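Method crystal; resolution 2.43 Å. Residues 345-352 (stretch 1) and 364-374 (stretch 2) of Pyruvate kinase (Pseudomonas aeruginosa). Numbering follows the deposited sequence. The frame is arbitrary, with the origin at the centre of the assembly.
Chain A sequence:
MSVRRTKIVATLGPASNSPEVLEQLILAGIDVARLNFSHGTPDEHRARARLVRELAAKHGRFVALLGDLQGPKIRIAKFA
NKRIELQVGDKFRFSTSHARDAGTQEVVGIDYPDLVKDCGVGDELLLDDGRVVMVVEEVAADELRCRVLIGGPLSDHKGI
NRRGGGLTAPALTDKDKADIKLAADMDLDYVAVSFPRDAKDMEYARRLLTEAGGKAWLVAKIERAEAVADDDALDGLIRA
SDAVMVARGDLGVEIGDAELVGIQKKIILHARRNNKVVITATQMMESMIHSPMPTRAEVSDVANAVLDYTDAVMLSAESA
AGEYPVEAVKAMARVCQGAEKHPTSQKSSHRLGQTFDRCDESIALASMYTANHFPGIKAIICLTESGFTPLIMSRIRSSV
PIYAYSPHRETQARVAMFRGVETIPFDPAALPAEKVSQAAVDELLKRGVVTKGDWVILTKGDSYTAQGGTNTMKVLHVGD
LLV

Stretch 1, residues 345-352: SQKSSHRL
Stretch 2, residues 364-374: ALASMYTANHF

Stretch 1 is an irregular loop laid against one side of the helix in stretch 2. That helix already runs at A364. Contacts go from Q346 and S348 on N372 to R351 on L365, so the loop passes the helix in the opposite sense. The CA atoms nearest each other across the stretches are those of H350 and Y369, 6.5 Å apart. H350 (phi/psi 61/31) and R351 (53/35) both take left-handed backbone conformations. Within the loop, H350 N donates to S348 OG at 2.9 Å; S348 chi1 is t.

H350 is the centre of the contact. Its CA-to-CB bond points toward the helix, with chi1 m and chi2 -82°. Y369 (chi1 t, chi2 82°) turns its ring edge to the H350 face, with centroids 5.8 Å apart and planes at 88°. The H373 ring (chi1 m, chi2 89°) lies obliquely, centroids 5.3 Å apart and planes at 46°. H373 ND1 donates to Y369 O at 2.8 Å, which ties that ring back to its own helix.

A water bridges the stretches: its O is 2.9 Å from H350 ND1 and 2.9 Å from L365 O, and it donates to L365 O.

Van der Waals contacts complete the packing. H350 ND1 is 3.6 Å from Y369 CA. N372 (chi1 m, chi2 7°) sits at the H350 ring edge, with N372 ND2 3.2 Å from H350 CE1; this ND2 is hydrogen-bonded elsewhere in the structure. R351 (chi1 m, chi2 t, chi3 t, chi4 -179°) places NH1 4.2 Å from L365 CD1 (L365 chi1 m, chi2 t). The contact is apolar; R351 NH1 and NH2 are hydrogen-bonded elsewhere. S348 CB is 3.9 Å from N372 ND2.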

# COMPACT_ATOMS: atom_id res chain seq x y z
N SER A 345 6.21 -8.67 -14.37
CA SER A 345 5.93 -10.07 -14.76
C SER A 345 6.32 -11.11 -13.70
O SER A 345 5.83 -12.22 -13.75
CB SER A 345 6.58 -10.41 -16.12
OG SER A 345 5.76 -9.91 -17.17
N GLN A 346 7.14 -10.73 -12.73
CA GLN A 346 7.71 -11.67 -11.75
C GLN A 346 7.33 -11.40 -10.29
O GLN A 346 7.60 -12.24 -9.45
CB GLN A 346 9.24 -11.65 -11.91
CG GLN A 346 9.71 -11.30 -13.33
CD GLN A 346 11.21 -11.20 -13.45
OE1 GLN A 346 11.95 -11.28 -12.46
NE2 GLN A 346 11.67 -10.88 -14.67
N LYS A 347 6.69 -10.27 -9.98
CA LYS A 347 6.35 -9.90 -8.60
C LYS A 347 4.86 -10.09 -8.34
O LYS A 347 4.03 -9.66 -9.15
CB LYS A 347 6.76 -8.45 -8.30
CG LYS A 347 8.25 -8.19 -8.43
CD LYS A 347 8.54 -6.70 -8.24
CE LYS A 347 9.88 -6.25 -8.81
NZ LYS A 347 10.00 -4.80 -8.57
N SER A 348 4.52 -10.73 -7.22
CA SER A 348 3.14 -11.06 -6.87
C SER A 348 2.80 -10.54 -5.45
O SER A 348 3.67 -10.45 -4.58
CB SER A 348 2.92 -12.59 -6.96
OG SER A 348 1.62 -12.95 -6.55
N SER A 349 1.54 -10.18 -5.26
CA SER A 349 0.99 -9.93 -3.92
C SER A 349 0.57 -11.22 -3.18
O SER A 349 0.25 -11.19 -2.00
CB SER A 349 -0.20 -8.98 -4.02
OG SER A 349 -1.31 -9.61 -4.68
N HIS A 350 0.55 -12.36 -3.89
CA HIS A 350 0.32 -13.68 -3.31
C HIS A 350 -1.02 -13.87 -2.62
O HIS A 350 -1.14 -14.65 -1.67
CB HIS A 350 1.48 -14.15 -2.43
CG HIS A 350 2.77 -14.31 -3.17
ND1 HIS A 350 3.13 -15.42 -3.92
CD2 HIS A 350 3.77 -13.42 -3.33
CE1 HIS A 350 4.28 -15.20 -4.48
NE2 HIS A 350 4.73 -14.01 -4.14
N ARG A 351 -2.03 -13.16 -3.13
CA ARG A 351 -3.39 -13.22 -2.61
C ARG A 351 -3.48 -12.98 -1.09
O ARG A 351 -4.32 -13.57 -0.42
CB ARG A 351 -4.02 -14.56 -3.03
CG ARG A 351 -4.07 -14.73 -4.55
CD ARG A 351 -4.72 -16.04 -4.95
NE ARG A 351 -5.06 -16.07 -6.39
CZ ARG A 351 -5.64 -17.09 -7.00
NH1 ARG A 351 -5.95 -18.21 -6.33
NH2 ARG A 351 -5.95 -17.00 -8.30
N LEU A 352 -2.61 -12.08 -0.59
CA LEU A 352 -2.63 -11.70 0.82
C LEU A 352 -3.99 -11.19 1.26
O LEU A 352 -4.67 -10.47 0.51
CB LEU A 352 -1.58 -10.63 1.15
CG LEU A 352 -0.37 -11.09 1.96
CD1 LEU A 352 0.43 -12.22 1.32
CD2 LEU A 352 0.56 -9.90 2.15
N ALA A 364 -0.29 -25.29 -3.69
CA ALA A 364 0.12 -24.56 -4.89
C ALA A 364 0.51 -23.13 -4.53
O ALA A 364 1.62 -22.68 -4.85
CB ALA A 364 -0.98 -24.56 -5.93
N LEU A 365 -0.38 -22.44 -3.82
CA LEU A 365 -0.10 -21.06 -3.44
C LEU A 365 1.13 -20.95 -2.56
O LEU A 365 1.96 -20.06 -2.76
CB LEU A 365 -1.30 -20.43 -2.78
CG LEU A 365 -2.49 -20.34 -3.75
CD1 LEU A 365 -3.74 -19.82 -3.11
CD2 LEU A 365 -2.14 -19.49 -4.98
N ALA A 366 1.28 -21.90 -1.63
CA ALA A 366 2.42 -21.88 -0.73
C ALA A 366 3.74 -22.07 -1.47
O ALA A 366 4.76 -21.51 -1.07
CB ALA A 366 2.25 -22.94 0.34
N SER A 367 3.70 -22.84 -2.55
CA SER A 367 4.90 -23.07 -3.35
C SER A 367 5.29 -21.83 -4.13
O SER A 367 6.48 -21.50 -4.21
CB SER A 367 4.69 -24.23 -4.33
OG SER A 367 4.27 -25.40 -3.65
N MET A 368 4.30 -21.15 -4.71
CA MET A 368 4.61 -19.91 -5.43
C MET A 368 5.16 -18.85 -4.49
O MET A 368 6.16 -18.20 -4.81
CB MET A 368 3.41 -19.40 -6.19
CG MET A 368 2.93 -20.37 -7.26
SD MET A 368 4.24 -21.01 -8.32
CE MET A 368 4.64 -19.57 -9.29
N TYR A 369 4.56 -18.73 -3.30
CA TYR A 369 5.12 -17.87 -2.26
C TYR A 369 6.56 -18.24 -1.95
O TYR A 369 7.44 -17.38 -1.95
CB TYR A 369 4.28 -17.95 -1.01
CG TYR A 369 4.87 -17.27 0.20
CD1 TYR A 369 4.74 -15.89 0.39
CD2 TYR A 369 5.54 -18.01 1.18
CE1 TYR A 369 5.25 -15.28 1.51
CE2 TYR A 369 6.02 -17.39 2.33
CZ TYR A 369 5.87 -16.03 2.49
OH TYR A 369 6.35 -15.44 3.62
N THR A 370 6.81 -19.51 -1.71
CA THR A 370 8.15 -19.93 -1.35
C THR A 370 9.15 -19.65 -2.47
O THR A 370 10.22 -19.11 -2.23
CB THR A 370 8.17 -21.42 -0.97
OG1 THR A 370 7.27 -21.62 0.11
CG2 THR A 370 9.55 -21.85 -0.56
N ALA A 371 8.78 -20.02 -3.69
CA ALA A 371 9.68 -19.85 -4.84
C ALA A 371 9.98 -18.39 -5.13
O ALA A 371 11.12 -18.03 -5.44
CB ALA A 371 9.11 -20.52 -6.08
N ASN A 372 8.97 -17.53 -5.01
CA ASN A 372 9.19 -16.11 -5.24
C ASN A 372 10.06 -15.44 -4.21
O ASN A 372 10.53 -14.36 -4.46
CB ASN A 372 7.85 -15.35 -5.36
CG ASN A 372 7.28 -15.40 -6.77
OD1 ASN A 372 7.78 -16.09 -7.66
ND2 ASN A 372 6.22 -14.67 -6.97
N HIS A 373 10.28 -16.06 -3.04
CA HIS A 373 11.10 -15.43 -2.00
C HIS A 373 12.42 -16.11 -1.70
O HIS A 373 13.29 -15.45 -1.18
CB HIS A 373 10.28 -15.27 -0.74
CG HIS A 373 9.13 -14.32 -0.90
ND1 HIS A 373 7.89 -14.73 -1.34
CD2 HIS A 373 9.04 -12.98 -0.72
CE1 HIS A 373 7.08 -13.69 -1.39
NE2 HIS A 373 7.77 -12.61 -1.06
N PHE A 374 12.57 -17.40 -1.99
CA PHE A 374 13.84 -18.10 -1.80
C PHE A 374 14.46 -18.24 -3.21
O PHE A 374 14.15 -19.17 -3.92
CB PHE A 374 13.61 -19.44 -1.08
CG PHE A 374 14.88 -20.25 -0.74
CD1 PHE A 374 16.10 -19.63 -0.39
CD2 PHE A 374 14.84 -21.65 -0.72
CE1 PHE A 374 17.22 -20.40 -0.05
CE2 PHE A 374 15.95 -22.41 -0.37
CZ PHE A 374 17.14 -21.78 -0.04
O HOH W 1 1.04 -17.43 -3.39